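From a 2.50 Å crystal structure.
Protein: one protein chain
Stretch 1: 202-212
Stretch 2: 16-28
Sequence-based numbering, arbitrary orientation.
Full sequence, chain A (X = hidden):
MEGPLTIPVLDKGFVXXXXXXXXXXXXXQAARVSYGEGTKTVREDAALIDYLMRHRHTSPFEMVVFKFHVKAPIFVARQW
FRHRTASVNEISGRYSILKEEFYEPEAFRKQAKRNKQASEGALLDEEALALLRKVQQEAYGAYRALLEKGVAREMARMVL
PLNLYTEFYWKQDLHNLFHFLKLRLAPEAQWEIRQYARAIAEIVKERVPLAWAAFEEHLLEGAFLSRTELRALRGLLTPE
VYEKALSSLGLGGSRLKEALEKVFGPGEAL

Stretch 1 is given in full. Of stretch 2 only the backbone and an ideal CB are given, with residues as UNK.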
# COMPACT_ATOMS: atom_id res chain seq x y z
N GLU A 202 -0.57 -16.30 19.71
CA GLU A 202 0.22 -17.29 20.41
C GLU A 202 1.54 -17.55 19.69
O GLU A 202 2.61 -17.56 20.31
CB GLU A 202 -0.56 -18.59 20.55
CG GLU A 202 -0.19 -19.38 21.77
CD GLU A 202 -0.47 -18.61 23.05
OE1 GLU A 202 -1.65 -18.30 23.31
OE2 GLU A 202 0.50 -18.32 23.79
N ILE A 203 1.48 -17.74 18.38
CA ILE A 203 2.69 -18.01 17.62
C ILE A 203 3.65 -16.84 17.67
O ILE A 203 4.85 -17.02 17.79
CB ILE A 203 2.38 -18.35 16.15
CG1 ILE A 203 1.48 -19.57 16.08
CG2 ILE A 203 3.67 -18.66 15.41
CD1 ILE A 203 1.03 -19.89 14.68
N VAL A 204 3.12 -15.62 17.58
CA VAL A 204 3.98 -14.44 17.61
C VAL A 204 4.62 -14.26 18.99
O VAL A 204 5.80 -13.92 19.09
CB VAL A 204 3.18 -13.17 17.18
CG1 VAL A 204 4.02 -11.92 17.36
CG2 VAL A 204 2.77 -13.29 15.73
N LYS A 205 3.84 -14.50 20.04
CA LYS A 205 4.35 -14.37 21.40
C LYS A 205 5.59 -15.24 21.63
O LYS A 205 6.56 -14.80 22.25
CB LYS A 205 3.26 -14.73 22.40
CG LYS A 205 3.68 -14.57 23.84
CD LYS A 205 2.50 -14.87 24.78
CE LYS A 205 2.89 -14.73 26.25
NZ LYS A 205 1.71 -14.90 27.16
N GLU A 206 5.58 -16.47 21.13
CA GLU A 206 6.73 -17.35 21.28
C GLU A 206 7.91 -16.95 20.39
O GLU A 206 9.06 -17.03 20.81
CB GLU A 206 6.35 -18.81 20.99
CG GLU A 206 6.05 -19.65 22.24
CD GLU A 206 7.31 -20.08 23.01
OE1 GLU A 206 8.13 -20.84 22.46
OE2 GLU A 206 7.48 -19.65 24.18
N ARG A 207 7.62 -16.50 19.17
CA ARG A 207 8.67 -16.14 18.21
C ARG A 207 9.35 -14.77 18.40
O ARG A 207 10.54 -14.65 18.17
CB ARG A 207 8.11 -16.23 16.79
CG ARG A 207 7.16 -17.39 16.58
CD ARG A 207 7.80 -18.74 16.77
NE ARG A 207 8.85 -18.97 15.78
CZ ARG A 207 9.25 -20.18 15.40
NH1 ARG A 207 8.69 -21.27 15.92
NH2 ARG A 207 10.21 -20.30 14.50
N VAL A 208 8.59 -13.74 18.77
CA VAL A 208 9.19 -12.42 19.01
C VAL A 208 8.74 -11.92 20.38
O VAL A 208 8.10 -10.87 20.50
CB VAL A 208 8.84 -11.38 17.91
CG1 VAL A 208 9.69 -11.63 16.70
CG2 VAL A 208 7.35 -11.47 17.54
N PRO A 209 9.09 -12.66 21.45
CA PRO A 209 8.72 -12.31 22.83
C PRO A 209 8.99 -10.88 23.30
O PRO A 209 8.18 -10.31 24.04
CB PRO A 209 9.45 -13.37 23.66
CG PRO A 209 10.61 -13.77 22.79
CD PRO A 209 9.98 -13.84 21.43
N LEU A 210 10.10 -10.27 22.90
CA LEU A 210 10.33 -8.90 23.35
C LEU A 210 9.33 -7.97 22.68
O LEU A 210 8.60 -7.23 23.35
CB LEU A 210 11.77 -8.45 23.04
CG LEU A 210 12.89 -9.18 23.78
CD1 LEU A 210 14.21 -8.44 23.55
CD2 LEU A 210 12.58 -9.27 25.27
N ALA A 211 9.27 -8.01 21.35
CA ALA A 211 8.35 -7.17 20.61
C ALA A 211 6.94 -7.39 21.14
O ALA A 211 6.17 -6.44 21.34
CB ALA A 211 8.40 -7.50 19.14
N TRP A 212 6.60 -8.65 21.38
CA TRP A 212 5.29 -8.97 21.89
C TRP A 212 5.08 -8.36 23.27
O TRP A 212 3.97 -7.91 23.61
CB TRP A 212 5.07 -10.49 21.94
CG TRP A 212 3.76 -10.81 22.59
CD1 TRP A 212 3.52 -10.94 23.92
CD2 TRP A 212 2.49 -10.89 21.94
NE1 TRP A 212 2.17 -11.08 24.15
CE2 TRP A 212 1.52 -11.05 22.95
CE3 TRP A 212 2.08 -10.84 20.60
CZ2 TRP A 212 0.15 -11.16 22.66
CZ3 TRP A 212 0.72 -10.95 20.32
CH2 TRP A 212 -0.22 -11.11 21.34
N UNK A 16 -0.91 -22.35 10.65
CA UNK A 16 0.41 -22.97 10.63
C UNK A 16 1.50 -21.98 10.20
O UNK A 16 1.37 -21.32 9.17
CB UNK A 16 0.40 -24.18 9.69
N UNK A 17 2.57 -21.85 10.98
CA UNK A 17 3.64 -20.94 10.61
C UNK A 17 4.49 -21.57 9.50
O UNK A 17 5.20 -22.53 9.74
CB UNK A 17 4.50 -20.60 11.83
N UNK A 18 4.41 -21.02 8.30
CA UNK A 18 5.18 -21.58 7.20
C UNK A 18 6.62 -21.10 7.25
O UNK A 18 7.54 -21.92 7.25
CB UNK A 18 4.55 -21.21 5.86
N UNK A 19 6.84 -19.79 7.30
CA UNK A 19 8.21 -19.26 7.39
C UNK A 19 8.24 -18.01 8.26
O UNK A 19 7.20 -17.49 8.66
CB UNK A 19 8.76 -18.95 6.00
N UNK A 20 9.45 -17.53 8.55
CA UNK A 20 9.61 -16.35 9.37
C UNK A 20 10.95 -15.69 9.06
O UNK A 20 11.97 -16.36 9.03
CB UNK A 20 9.51 -16.70 10.85
N UNK A 21 10.94 -14.38 8.83
CA UNK A 21 12.18 -13.66 8.56
C UNK A 21 12.49 -12.70 9.70
O UNK A 21 11.85 -11.66 9.85
CB UNK A 21 12.09 -12.90 7.23
N UNK A 22 13.48 -13.07 10.51
CA UNK A 22 13.88 -12.23 11.63
C UNK A 22 13.08 -12.43 12.89
O UNK A 22 11.97 -12.98 12.86
CB UNK A 22 13.79 -10.76 11.22
N UNK A 23 13.66 -12.00 14.01
CA UNK A 23 13.02 -12.07 15.33
C UNK A 23 13.33 -10.76 16.04
O UNK A 23 13.69 -9.78 15.37
CB UNK A 23 13.51 -13.27 16.14
N UNK A 24 13.22 -10.73 17.37
CA UNK A 24 13.48 -9.51 18.14
C UNK A 24 14.79 -8.83 17.74
O UNK A 24 14.89 -7.60 17.75
CB UNK A 24 13.51 -9.84 19.63
N UNK A 25 15.80 -9.63 17.41
CA UNK A 25 17.11 -9.09 17.02
C UNK A 25 17.06 -8.29 15.73
O UNK A 25 17.82 -7.33 15.55
CB UNK A 25 18.12 -10.23 16.87
N UNK A 26 16.15 -8.68 14.84
CA UNK A 26 16.01 -8.01 13.55
C UNK A 26 15.47 -6.58 13.70
O UNK A 26 15.87 -5.67 12.98
CB UNK A 26 15.09 -8.82 12.64
N UNK A 27 14.54 -6.39 14.64
CA UNK A 27 13.96 -5.08 14.87
C UNK A 27 15.07 -4.13 15.31
O UNK A 27 15.27 -3.05 14.72
CB UNK A 27 12.84 -5.15 15.91
N UNK A 28 15.80 -4.55 16.33
CA UNK A 28 16.90 -3.77 16.89
C UNK A 28 18.02 -3.54 15.86
O UNK A 28 18.60 -2.45 15.78
CB UNK A 28 17.46 -4.48 18.13

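Position 16 lies in a strand, and its CA-to-CB bond points away from stretch 1, with nothing of that stretch within 5.5 Å of the ideal CB. Stretch 1 sets no constraint here. The residue is Arg16, whose NE and NH2 are hydrogen-bonded elsewhere in the structure.

At position 17 the bond points toward stretch 1, and the ideal CB lies 4.2 Å from Ile203 CG2. The visible surroundings are the aliphatic Ile203 and the folded side chain of Arg207 (chi1 to chi3 all m), so a branched or long apolar residue would suit, with leucine, isoleucine, valine and methionine all plausible. It is Leu17 (chi1 t, chi2 p). Its CB packs against Ile203 CG2, and its CD2 lies 3.8 Å from Arg207 CZ, over one face of the guanidinium, where a methyl group can pack without competing for the in-plane N-H donors.

Positions 18 and 19 have no atom of stretch 1 within 5.5 Å of their ideal CB, so many residues would fit. They are Val18, which makes no contact, and Asp19, whose OD1 accepts from the backbone N of position 20 at 2.6 Å.

Position 20 points toward stretch 1 again, but its ideal CB is still 5.2 Å from Arg207 NH2. That gap calls for a longer side chain ending in an acceptor; glutamate or glutamine would serve. The residue is Gln20, with chi1 and chi2 both t. Its OE1 reaches the guanidinium edge, near its plane, and accepts from Arg207 NE at 2.9 Å (146°). The amide's other end is used too: NE2 donates to the carbonyl O of position 22 at 2.7 Å.

Position 21 is out of reach and open in choice as far as stretch 1 is concerned; it is Met21. Position 22 has phi/psi of 85/161, and a CB would be jammed against the carbonyl O of the preceding residue. This alone calls for glycine, and Gly22 is found.

Position 23 immediately precedes a helix, favouring an N-cap acceptor such as Asp, Asn, Ser or Thr. The ideal CB is 3.8 Å from Arg207 O and 4.2 Å from Val208 CG1, but points sideways. In Asp23 (chi1 p) the side chain leads away from stretch 1, and OD1 accepts from the backbone N of position 25 at 2.9 Å, a capping bond.

Position 24 points toward the start of helix 209-212, where the N-H groups of Leu210 and Ala211 are available. The ideal CB is 4.1 Å from Leu210 CB and 4.9 Å from Ala211 N, which favours a short acceptor: Asp foremost, since its two oxygens can meet two donors; Asn could offer one acceptor. Asp24 (chi1 m) uses both oxygens: OD2 accepts from Leu210 N at 2.8 Å (163°) and OD1 from Ala211 N at 2.9 Å (171°).

Position 25 points away, leaving room for a long polar residue; Arg25 pairs its NE with Asp23 OD1 in a 3.2 Å salt bridge. Position 26 is out of reach and is Ala26. Position 27 points toward stretch 1 from beyond 5.5 Å, so a long apolar residue could bridge to Ala211; Ile27 places CD1 3.6 Å from Ala211 CB. Position 28, out of reach, is Val28.

Stretch 2 16-28: RLVDQMGDDRAIV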
# COMPACT_ATOMS: atom_id res chain seq x y z
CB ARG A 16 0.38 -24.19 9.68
CG ARG A 16 1.74 -24.85 9.39
CD ARG A 16 1.58 -26.22 8.70
NE ARG A 16 1.34 -26.12 7.26
CZ ARG A 16 2.29 -25.80 6.37
NH1 ARG A 16 3.53 -25.56 6.77
NH2 ARG A 16 1.99 -25.71 5.08
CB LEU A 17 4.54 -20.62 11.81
CG LEU A 17 5.72 -19.71 11.46
CD1 LEU A 17 5.19 -18.34 11.09
CD2 LEU A 17 6.70 -19.59 12.62
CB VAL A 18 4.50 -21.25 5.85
CG1 VAL A 18 5.35 -21.70 4.68
CG2 VAL A 18 3.15 -21.95 5.80
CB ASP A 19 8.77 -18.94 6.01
CG ASP A 19 10.30 -18.89 5.99
OD1 ASP A 19 10.92 -19.10 7.06
OD2 ASP A 19 10.89 -18.65 4.91
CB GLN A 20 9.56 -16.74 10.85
CG GLN A 20 9.45 -15.57 11.82
CD GLN A 20 9.81 -15.94 13.25
OE1 GLN A 20 9.35 -16.96 13.79
NE2 GLN A 20 10.62 -15.09 13.89
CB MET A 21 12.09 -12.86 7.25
CG MET A 21 13.37 -12.10 6.95
SD MET A 21 13.37 -11.11 5.45
CE MET A 21 12.44 -9.77 6.00
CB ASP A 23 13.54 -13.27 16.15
CG ASP A 23 15.07 -13.28 16.32
OD1 ASP A 23 15.73 -12.22 16.17
OD2 ASP A 23 15.62 -14.36 16.62
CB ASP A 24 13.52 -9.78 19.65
CG ASP A 24 12.16 -10.18 20.22
OD1 ASP A 24 11.15 -9.55 19.83
OD2 ASP A 24 12.09 -11.11 21.06
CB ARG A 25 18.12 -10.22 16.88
CG ARG A 25 18.39 -10.98 18.17
CD ARG A 25 19.25 -12.19 17.93
NE ARG A 25 18.85 -12.89 16.71
CZ ARG A 25 19.23 -14.11 16.38
NH1 ARG A 25 20.04 -14.80 17.19
NH2 ARG A 25 18.82 -14.65 15.25
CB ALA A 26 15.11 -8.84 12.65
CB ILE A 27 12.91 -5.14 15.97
CG1 ILE A 27 11.96 -6.29 15.71
CG2 ILE A 27 12.15 -3.85 16.02
CD1 ILE A 27 11.04 -6.59 16.87
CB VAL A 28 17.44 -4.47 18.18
CG1 VAL A 28 18.29 -5.69 17.82
CG2 VAL A 28 18.22 -3.50 19.00
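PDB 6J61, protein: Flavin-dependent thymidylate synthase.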